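Local coordinates for homocysteine S-methyltransferase (Escherichia coli, PDB 5DMM), which catalyses zinc-dependent methyl transfer from S-methylmethionine, or less efficiently S-adenosylmethionine, to homocysteine, yielding methionine, at residues I16-G21 against A305-S310; E53-Y58 against Q64-A69; S174-L179 against F193-R198. All coordinates share one frame; numbering follows the deposited sequence.

Contact 1. Residues I16-G21 against A305-S310; sequences ILLLDG and ALKARS
K307 O, in the last turn of the C-terminal helix, accepts a hydrogen bond from S310 N at 3.3 Å, and S310 OG stands 3.1 Å from the same oxygen and equally near L306 O. One hydroxyl proton thus faces two acceptors. L306 and K307 are also the residues that meet the strand, through L18. Its CG lies anti to the carbonyl carbon (chi1 -70°), and the two methyls divide the helix surface between them. CD2 touches L306 CB at 3.8 Å, the two leucine side chains crossing obliquely, while CD1 rests on the backbone at K307 CA, 3.7 Å away. This is helix on strand in a (beta/alpha)8 barrel: helix 300-309, the last of the chain, packs outside strand 17-18, the first, whose backbone is hydrogen-bonded to strand 289-292 and to Q64. K307 leaves the helix with CG anti to its backbone N, then bends at chi2 (66°), which lays its aliphatic part along L18, CD coming within 4.0 Å of L18 CD1. L18 itself is buried under this exposed lysine. L306 also touches L277, and R309 forms a salt bridge with D279.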
loop_
_atom_site.group_PDB
_atom_site.type_symbol
_atom_site.label_atom_id
_atom_site.label_comp_id
_atom_site.label_asym_id
_atom_site.label_seq_id
_atom_site.Cartn_x
_atom_site.Cartn_y
_atom_site.Cartn_z
ATOM N N ILE A 16 9.359 2.207 -15.068
ATOM C CA ILE A 16 8.520 2.694 -13.973
ATOM C C ILE A 16 7.105 2.126 -14.041
ATOM O O ILE A 16 6.504 2.099 -15.113
ATOM C CB ILE A 16 8.419 4.254 -13.981
ATOM C CG1 ILE A 16 9.802 4.891 -13.820
ATOM C CG2 ILE A 16 7.465 4.752 -12.889
ATOM C CD1 ILE A 16 10.587 4.344 -12.663
ATOM N N LEU A 17 6.607 1.669 -12.891
ATOM C CA LEU A 17 5.215 1.271 -12.688
ATOM C C LEU A 17 4.548 2.317 -11.801
ATOM O O LEU A 17 5.004 2.540 -10.679
ATOM C CB LEU A 17 5.163 -0.112 -12.023
ATOM C CG LEU A 17 3.948 -1.025 -12.022
ATOM C CD1 LEU A 17 4.421 -2.433 -11.676
ATOM C CD2 LEU A 17 2.890 -0.545 -11.036
ATOM N N LEU A 18 3.471 2.954 -12.261
ATOM C CA LEU A 18 2.861 3.995 -11.438
ATOM C C LEU A 18 1.828 3.410 -10.481
ATOM O O LEU A 18 1.011 2.574 -10.863
ATOM C CB LEU A 18 2.208 5.092 -12.300
ATOM C CG LEU A 18 3.162 6.009 -13.077
ATOM C CD1 LEU A 18 2.356 7.069 -13.807
ATOM C CD2 LEU A 18 4.195 6.665 -12.152
ATOM N N LEU A 19 1.887 3.844 -9.229
ATOM C CA LEU A 19 0.870 3.484 -8.247
ATOM C C LEU A 19 -0.232 4.529 -8.273
ATOM O O LEU A 19 -0.259 5.391 -9.157
ATOM C CB LEU A 19 1.486 3.369 -6.852
ATOM C CG LEU A 19 2.684 2.418 -6.775
ATOM C CD1 LEU A 19 3.236 2.329 -5.353
ATOM C CD2 LEU A 19 2.296 1.046 -7.291
ATOM N N ASP A 20 -1.154 4.447 -7.320
ATOM C CA ASP A 20 -2.187 5.461 -7.229
ATOM C C ASP A 20 -1.810 6.445 -6.138
ATOM O O ASP A 20 -0.660 6.490 -5.707
ATOM C CB ASP A 20 -3.561 4.826 -6.951
ATOM C CG ASP A 20 -3.602 4.054 -5.644
ATOM O OD1 ASP A 20 -2.555 3.896 -4.975
ATOM O OD2 ASP A 20 -4.707 3.591 -5.287
ATOM N N GLY A 21 -2.786 7.219 -5.684
ATOM C CA GLY A 21 -2.565 8.175 -4.615
ATOM C C GLY A 21 -3.638 8.035 -3.554
ATOM O O GLY A 21 -4.349 7.027 -3.519
ATOM N N ALA A 305 0.814 14.078 -13.182
ATOM C CA ALA A 305 2.124 14.708 -13.335
ATOM C C ALA A 305 3.247 13.672 -13.485
ATOM O O ALA A 305 4.169 13.861 -14.273
ATOM C CB ALA A 305 2.415 15.628 -12.156
ATOM N N LEU A 306 3.169 12.577 -12.736
ATOM C CA LEU A 306 4.199 11.537 -12.820
ATOM C C LEU A 306 4.169 10.884 -14.184
ATOM O O LEU A 306 5.217 10.595 -14.779
ATOM C CB LEU A 306 4.003 10.478 -11.725
ATOM C CG LEU A 306 4.431 10.868 -10.305
ATOM C CD1 LEU A 306 3.850 9.912 -9.294
ATOM C CD2 LEU A 306 5.948 10.866 -10.200
ATOM N N LYS A 307 2.961 10.670 -14.681
ATOM C CA LYS A 307 2.738 10.025 -15.968
ATOM C C LYS A 307 3.369 10.853 -17.090
ATOM O O LYS A 307 4.038 10.315 -17.976
ATOM C CB LYS A 307 1.236 9.834 -16.193
ATOM C CG LYS A 307 0.835 9.211 -17.523
ATOM C CD LYS A 307 1.323 7.780 -17.624
ATOM C CE LYS A 307 0.846 7.113 -18.903
ATOM N NZ LYS A 307 1.366 5.716 -19.002
ATOM N N ALA A 308 3.179 12.167 -17.015
ATOM C CA ALA A 308 3.710 13.084 -18.015
ATOM C C ALA A 308 5.234 13.120 -17.987
ATOM O O ALA A 308 5.867 13.263 -19.030
ATOM C CB ALA A 308 3.145 14.477 -17.808
ATOM N N ARG A 309 5.818 12.980 -16.801
ATOM C CA ARG A 309 7.276 13.037 -16.660
ATOM C C ARG A 309 7.951 11.702 -16.936
ATOM O O ARG A 309 9.172 11.624 -17.012
ATOM C CB ARG A 309 7.656 13.541 -15.264
ATOM C CG ARG A 309 7.456 15.047 -15.117
ATOM C CD ARG A 309 7.585 15.512 -13.676
ATOM N NE ARG A 309 7.589 16.971 -13.551
ATOM C CZ ARG A 309 6.498 17.732 -13.555
ATOM N NH1 ARG A 309 5.296 17.182 -13.693
ATOM N NH2 ARG A 309 6.610 19.051 -13.433
ATOM N N SER A 310 7.156 10.651 -17.094
ATOM C CA SER A 310 7.704 9.342 -17.408
ATOM C C SER A 310 7.417 8.962 -18.855
ATOM O O SER A 310 8.315 8.526 -19.578
ATOM C CB SER A 310 7.144 8.280 -16.457
ATOM O OG SER A 310 5.743 8.151 -16.594
#

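Contact 2. Residues E53-Y58 against Q64-A69; sequences EVHLDY and QCAITA
With CG anti to its carbonyl carbon (chi1 -72°) and the ring turned to chi2 -52°, H55 swings its imidazole off the helix and across to A66, I67 and T68. Three ring atoms do the work. ND1 lies 3.7 Å from A66 CB, the methyl that the strand points at the helix, in an oblique approach. The ring presents its edge to I67 O, with CE1 3.4 Å from the oxygen, which lies near the ring plane; a carbon flanked by two ring nitrogens is likely to carry a slightly positive hydrogen, so the meeting is probably favourable although no hydrogen bond crosses directly. NE2 completes the edge with a water, also in the ring plane, 2.9 Å away. The water O accepts a hydrogen bond from A69 N at 2.8 Å, bridging the helix side chain to the chain just beyond the strand. Helix 48-61 and strand 65-67 are the second half of the first beta-alpha-beta crossover of a TIM barrel, where outward side chains of the strand meet the helix layer and inward ones line the centre. A66 takes the outward role, and I67 points away from the helix, its side chain about 4 Å from the bound homocysteine. T68 follows with its CA 4.3 Å from H55 CE1; T68 also touches homocysteine, and its OG1 is hydrogen-bonded to S70 OG and S121 N. A99 and A102 of helix 85-109, together with M23, touch the H55 side chain, while I67 N is hydrogen-bonded to D20 OD2.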
loop_
_atom_site.group_PDB
_atom_site.type_symbol
_atom_site.label_atom_id
_atom_site.label_comp_id
_atom_site.label_asym_id
_atom_site.label_seq_id
_atom_site.Cartn_x
_atom_site.Cartn_y
_atom_site.Cartn_z
ATOM N N GLU A 53 -15.301 4.892 -8.150
ATOM C CA GLU A 53 -15.061 6.058 -9.000
ATOM C C GLU A 53 -13.645 6.610 -8.802
ATOM O O GLU A 53 -12.977 7.004 -9.760
ATOM C CB GLU A 53 -16.108 7.141 -8.725
ATOM C CG GLU A 53 -17.477 6.813 -9.321
ATOM C CD GLU A 53 -18.546 7.867 -9.026
ATOM O OE1 GLU A 53 -18.184 9.039 -8.780
ATOM O OE2 GLU A 53 -19.754 7.515 -9.039
ATOM N N VAL A 54 -13.185 6.646 -7.555
ATOM C CA VAL A 54 -11.842 7.156 -7.293
ATOM C C VAL A 54 -10.779 6.233 -7.885
ATOM O O VAL A 54 -9.786 6.708 -8.452
ATOM C CB VAL A 54 -11.585 7.339 -5.789
ATOM C CG1 VAL A 54 -10.114 7.708 -5.560
ATOM C CG2 VAL A 54 -12.505 8.415 -5.229
ATOM N N HIS A 55 -10.981 4.921 -7.772
ATOM C CA HIS A 55 -10.037 3.985 -8.392
ATOM C C HIS A 55 -9.995 4.218 -9.912
ATOM O O HIS A 55 -8.930 4.236 -10.534
ATOM C CB HIS A 55 -10.415 2.530 -8.089
ATOM C CG HIS A 55 -10.158 2.105 -6.674
ATOM N ND1 HIS A 55 -8.942 2.276 -6.051
ATOM C CD2 HIS A 55 -10.959 1.485 -5.773
ATOM C CE1 HIS A 55 -9.006 1.785 -4.823
ATOM N NE2 HIS A 55 -10.216 1.296 -4.633
ATOM N N LEU A 56 -11.167 4.419 -10.506
ATOM C CA LEU A 56 -11.244 4.659 -11.944
ATOM C C LEU A 56 -10.525 5.963 -12.300
ATOM O O LEU A 56 -9.802 6.038 -13.296
ATOM C CB LEU A 56 -12.701 4.702 -12.405
ATOM C CG LEU A 56 -12.929 5.067 -13.875
ATOM C CD1 LEU A 56 -12.264 4.047 -14.800
ATOM C CD2 LEU A 56 -14.430 5.198 -14.169
ATOM N N ASP A 57 -10.724 6.978 -11.468
ATOM C CA ASP A 57 -10.030 8.262 -11.594
ATOM C C ASP A 57 -8.504 8.105 -11.661
ATOM O O ASP A 57 -7.815 8.732 -12.486
ATOM C CB ASP A 57 -10.405 9.139 -10.401
ATOM C CG ASP A 57 -10.335 10.609 -10.703
ATOM O OD1 ASP A 57 -9.438 11.032 -11.471
ATOM O OD2 ASP A 57 -11.187 11.346 -10.158
ATOM N N TYR A 58 -7.970 7.271 -10.779
ATOM C CA TYR A 58 -6.524 7.070 -10.747
ATOM C C TYR A 58 -6.037 6.269 -11.956
ATOM O O TYR A 58 -4.973 6.567 -12.498
ATOM C CB TYR A 58 -6.097 6.383 -9.441
ATOM C CG TYR A 58 -5.906 7.361 -8.296
ATOM C CD1 TYR A 58 -4.881 8.304 -8.337
ATOM C CD2 TYR A 58 -6.741 7.336 -7.170
ATOM C CE1 TYR A 58 -4.682 9.193 -7.316
ATOM C CE2 TYR A 58 -6.549 8.241 -6.124
ATOM C CZ TYR A 58 -5.513 9.176 -6.222
ATOM O OH TYR A 58 -5.266 10.087 -5.222
ATOM N N GLN A 64 -1.112 2.295 -12.723
ATOM C CA GLN A 64 -1.198 0.936 -13.230
ATOM C C GLN A 64 -1.453 -0.052 -12.099
ATOM O O GLN A 64 -1.581 -1.256 -12.333
ATOM C CB GLN A 64 0.078 0.578 -13.995
ATOM C CG GLN A 64 0.293 1.527 -15.166
ATOM C CD GLN A 64 1.735 1.593 -15.613
ATOM O OE1 GLN A 64 2.550 2.299 -15.016
ATOM N NE2 GLN A 64 2.056 0.866 -16.672
ATOM N N CYS A 65 -1.532 0.477 -10.880
ATOM C CA CYS A 65 -1.871 -0.327 -9.706
ATOM C C CYS A 65 -2.750 0.468 -8.749
ATOM O O CYS A 65 -2.366 1.553 -8.307
ATOM C CB CYS A 65 -0.599 -0.797 -8.984
ATOM S SG CYS A 65 -0.927 -1.969 -7.625
ATOM N N ALA A 66 -3.929 -0.068 -8.433
ATOM C CA ALA A 66 -4.775 0.512 -7.404
ATOM C C ALA A 66 -4.485 -0.114 -6.046
ATOM O O ALA A 66 -4.272 -1.323 -5.950
ATOM C CB ALA A 66 -6.263 0.326 -7.755
ATOM N N ILE A 67 -4.484 0.696 -4.995
ATOM C CA ILE A 67 -4.336 0.153 -3.643
ATOM C C ILE A 67 -5.692 0.219 -2.948
ATOM O O ILE A 67 -6.281 1.284 -2.864
ATOM C CB ILE A 67 -3.278 0.912 -2.828
ATOM C CG1 ILE A 67 -1.928 0.829 -3.550
ATOM C CG2 ILE A 67 -3.178 0.336 -1.409
ATOM C CD1 ILE A 67 -0.797 1.646 -2.915
ATOM N N THR A 68 -6.177 -0.919 -2.457
ATOM C CA THR A 68 -7.549 -0.999 -1.928
ATOM C C THR A 68 -7.724 -0.198 -0.641
ATOM O O THR A 68 -6.751 0.128 0.048
ATOM C CB THR A 68 -7.969 -2.456 -1.671
ATOM O OG1 THR A 68 -7.078 -3.058 -0.717
ATOM C CG2 THR A 68 -7.930 -3.251 -2.970
ATOM N N ALA A 69 -8.980 0.116 -0.319
ATOM C CA ALA A 69 -9.287 0.907 0.871
ATOM C C ALA A 69 -9.351 0.053 2.137
ATOM O O ALA A 69 -10.320 0.145 2.895
ATOM C CB ALA A 69 -10.610 1.646 0.672
HETATM O O HOH W 1 -10.884 -0.294 -2.327
#

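Contact 3. Residues S174-L179 against F193-R198; sequences SEIEAL and FSFTLR
Apolar packing of a helix on the strand that follows it joins 174-179 to 193-195 between the barrel wall and its outer helix layer, with no hydrogen bond between them. The short axes run nearly antiparallel, at 173° and 11.1 Å apart. I176 works with both branches of its side chain: chi1 (-73°) splits them, CG2 anti to the backbone N and CG1 beside it, so that CG2 meets F193 CD2 at 3.9 Å, and chi2 near 165° extends CD1 to F195 CE1 at 3.6 Å. Against F195 the isoleucine crosses at about a right angle. The F193 ring drives toward the helix and turns its edge to I176 O, which lies near the ring plane, 3.7 Å from CE2. L179 CB approaches the same CE2 obliquely, at 4.0 Å. With an alanine at F193, I176 CG2 and L179 CB would probably lose their aromatic partner and a gap would open between helix and strand. F193 O in turn lies 3.7 Å above one face of the F195 ring, offset toward its rim. C167 and L170 of strand 164-170 also touch F193, whereas F195 reaches V212 and L216 of helix 209-217. S194, between the two phenylalanines, is hydrogen-bonded through OG to N228. Strand 164-170, helix 173-183 and strand 191-197 together make a beta-alpha-beta crossover of the kind from which a TIM barrel is built.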
loop_
_atom_site.group_PDB
_atom_site.type_symbol
_atom_site.label_atom_id
_atom_site.label_comp_id
_atom_site.label_asym_id
_atom_site.label_seq_id
_atom_site.Cartn_x
_atom_site.Cartn_y
_atom_site.Cartn_z
ATOM N N SER A 174 9.550 -6.427 14.460
ATOM C CA SER A 174 9.015 -7.714 14.894
ATOM C C SER A 174 7.716 -8.011 14.142
ATOM O O SER A 174 7.452 -9.156 13.783
ATOM C CB SER A 174 8.797 -7.747 16.416
ATOM O OG SER A 174 7.722 -6.914 16.817
ATOM N N GLU A 175 6.927 -6.976 13.861
ATOM C CA GLU A 175 5.701 -7.164 13.080
ATOM C C GLU A 175 6.032 -7.494 11.614
ATOM O O GLU A 175 5.375 -8.322 10.987
ATOM C CB GLU A 175 4.811 -5.922 13.174
ATOM C CG GLU A 175 3.595 -5.953 12.250
ATOM C CD GLU A 175 2.740 -4.706 12.361
ATOM O OE1 GLU A 175 3.273 -3.625 12.704
ATOM O OE2 GLU A 175 1.522 -4.812 12.108
ATOM N N ILE A 176 7.072 -6.866 11.076
ATOM C CA ILE A 176 7.507 -7.174 9.719
ATOM C C ILE A 176 7.892 -8.653 9.600
ATOM O O ILE A 176 7.512 -9.322 8.633
ATOM C CB ILE A 176 8.678 -6.255 9.292
ATOM C CG1 ILE A 176 8.139 -4.833 9.028
ATOM C CG2 ILE A 176 9.365 -6.817 8.057
ATOM C CD1 ILE A 176 9.217 -3.760 8.954
ATOM N N GLU A 177 8.622 -9.172 10.588
ATOM C CA GLU A 177 8.976 -10.595 10.621
ATOM C C GLU A 177 7.743 -11.492 10.656
ATOM O O GLU A 177 7.633 -12.453 9.896
ATOM C CB GLU A 177 9.846 -10.909 11.842
ATOM C CG GLU A 177 11.078 -10.051 11.991
ATOM C CD GLU A 177 11.751 -10.231 13.340
ATOM O OE1 GLU A 177 11.485 -11.253 14.019
ATOM O OE2 GLU A 177 12.545 -9.347 13.725
ATOM N N ALA A 178 6.829 -11.172 11.565
ATOM C CA ALA A 178 5.577 -11.918 11.723
ATOM C C ALA A 178 4.787 -11.954 10.421
ATOM O O ALA A 178 4.260 -12.999 10.013
ATOM C CB ALA A 178 4.732 -11.305 12.833
ATOM N N LEU A 179 4.735 -10.810 9.752
ATOM C CA LEU A 179 4.036 -10.685 8.476
ATOM C C LEU A 179 4.709 -11.479 7.344
ATOM O O LEU A 179 4.026 -12.109 6.539
ATOM C CB LEU A 179 3.937 -9.201 8.095
ATOM C CG LEU A 179 2.758 -8.671 7.287
ATOM C CD1 LEU A 179 1.443 -9.127 7.867
ATOM C CD2 LEU A 179 2.802 -7.135 7.244
ATOM N N PHE A 193 6.713 -4.706 0.710
ATOM C CA PHE A 193 6.787 -4.214 2.077
ATOM C C PHE A 193 7.329 -2.794 2.033
ATOM O O PHE A 193 8.449 -2.563 1.552
ATOM C CB PHE A 193 7.702 -5.098 2.942
ATOM C CG PHE A 193 7.036 -6.347 3.484
ATOM C CD1 PHE A 193 6.350 -7.217 2.643
ATOM C CD2 PHE A 193 7.134 -6.670 4.829
ATOM C CE1 PHE A 193 5.740 -8.381 3.150
ATOM C CE2 PHE A 193 6.532 -7.835 5.342
ATOM C CZ PHE A 193 5.837 -8.687 4.499
ATOM N N SER A 194 6.532 -1.854 2.521
ATOM C CA SER A 194 6.936 -0.460 2.546
ATOM C C SER A 194 6.908 0.065 3.978
ATOM O O SER A 194 5.992 -0.251 4.740
ATOM C CB SER A 194 6.034 0.360 1.630
ATOM O OG SER A 194 6.391 1.732 1.679
ATOM N N PHE A 195 7.913 0.873 4.321
ATOM C CA PHE A 195 8.240 1.231 5.702
ATOM C C PHE A 195 8.115 2.718 6.006
ATOM O O PHE A 195 8.285 3.558 5.112
ATOM C CB PHE A 195 9.684 0.807 6.024
ATOM C CG PHE A 195 10.042 -0.547 5.497
ATOM C CD1 PHE A 195 9.381 -1.675 5.960
ATOM C CD2 PHE A 195 11.025 -0.692 4.538
ATOM C CE1 PHE A 195 9.697 -2.925 5.473
ATOM C CE2 PHE A 195 11.349 -1.947 4.045
ATOM C CZ PHE A 195 10.680 -3.062 4.512
ATOM N N THR A 196 7.853 3.042 7.275
ATOM C CA THR A 196 8.084 4.403 7.768
ATOM C C THR A 196 9.421 4.434 8.509
ATOM O O THR A 196 9.881 3.409 9.035
ATOM C CB THR A 196 6.965 4.919 8.698
ATOM O OG1 THR A 196 6.879 4.096 9.868
ATOM C CG2 THR A 196 5.639 4.939 7.968
ATOM N N LEU A 197 10.039 5.611 8.544
ATOM C CA LEU A 197 11.428 5.729 8.970
ATOM C C LEU A 197 11.621 6.688 10.130
ATOM O O LEU A 197 10.867 7.650 10.289
ATOM C CB LEU A 197 12.297 6.187 7.792
ATOM C CG LEU A 197 12.291 5.271 6.569
ATOM C CD1 LEU A 197 13.121 5.871 5.468
ATOM C CD2 LEU A 197 12.786 3.863 6.900
ATOM N N ARG A 198 12.643 6.411 10.927
ATOM C CA ARG A 198 13.121 7.314 11.962
ATOM C C ARG A 198 14.085 8.323 11.329
ATOM O O ARG A 198 14.067 9.518 11.639
ATOM C CB ARG A 198 13.809 6.514 13.076
ATOM C CG ARG A 198 14.487 7.343 14.141
ATOM C CD ARG A 198 14.992 6.456 15.275
ATOM N NE ARG A 198 13.890 5.882 16.051
ATOM C CZ ARG A 198 14.029 5.278 17.230
ATOM N NH1 ARG A 198 15.229 5.165 17.786
ATOM N NH2 ARG A 198 12.966 4.787 17.860
#

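How the contacts relate
All three contacts set a helix against a strand of one parallel barrel, yet only contacts 1 and 2 touch. There L18 O meets Q64 N at 2.8 Å, a probable hydrogen bond between strand 17-18 and the residue leading into strand 65-67. Contact 3 lies across the chain's centre, its nearest atoms about 8 Å from either. Contacts 2 and 3 are wholly buried and join elements close in sequence; contact 1 pairs segments near the two ends of the chain and runs out to an exposed lysine. Contact 3 is aromatic and aliphatic, contact 1 leucine on leucine and on the root of a lysine, and contact 2, nearest the homocysteine, relies on an imidazole and a water.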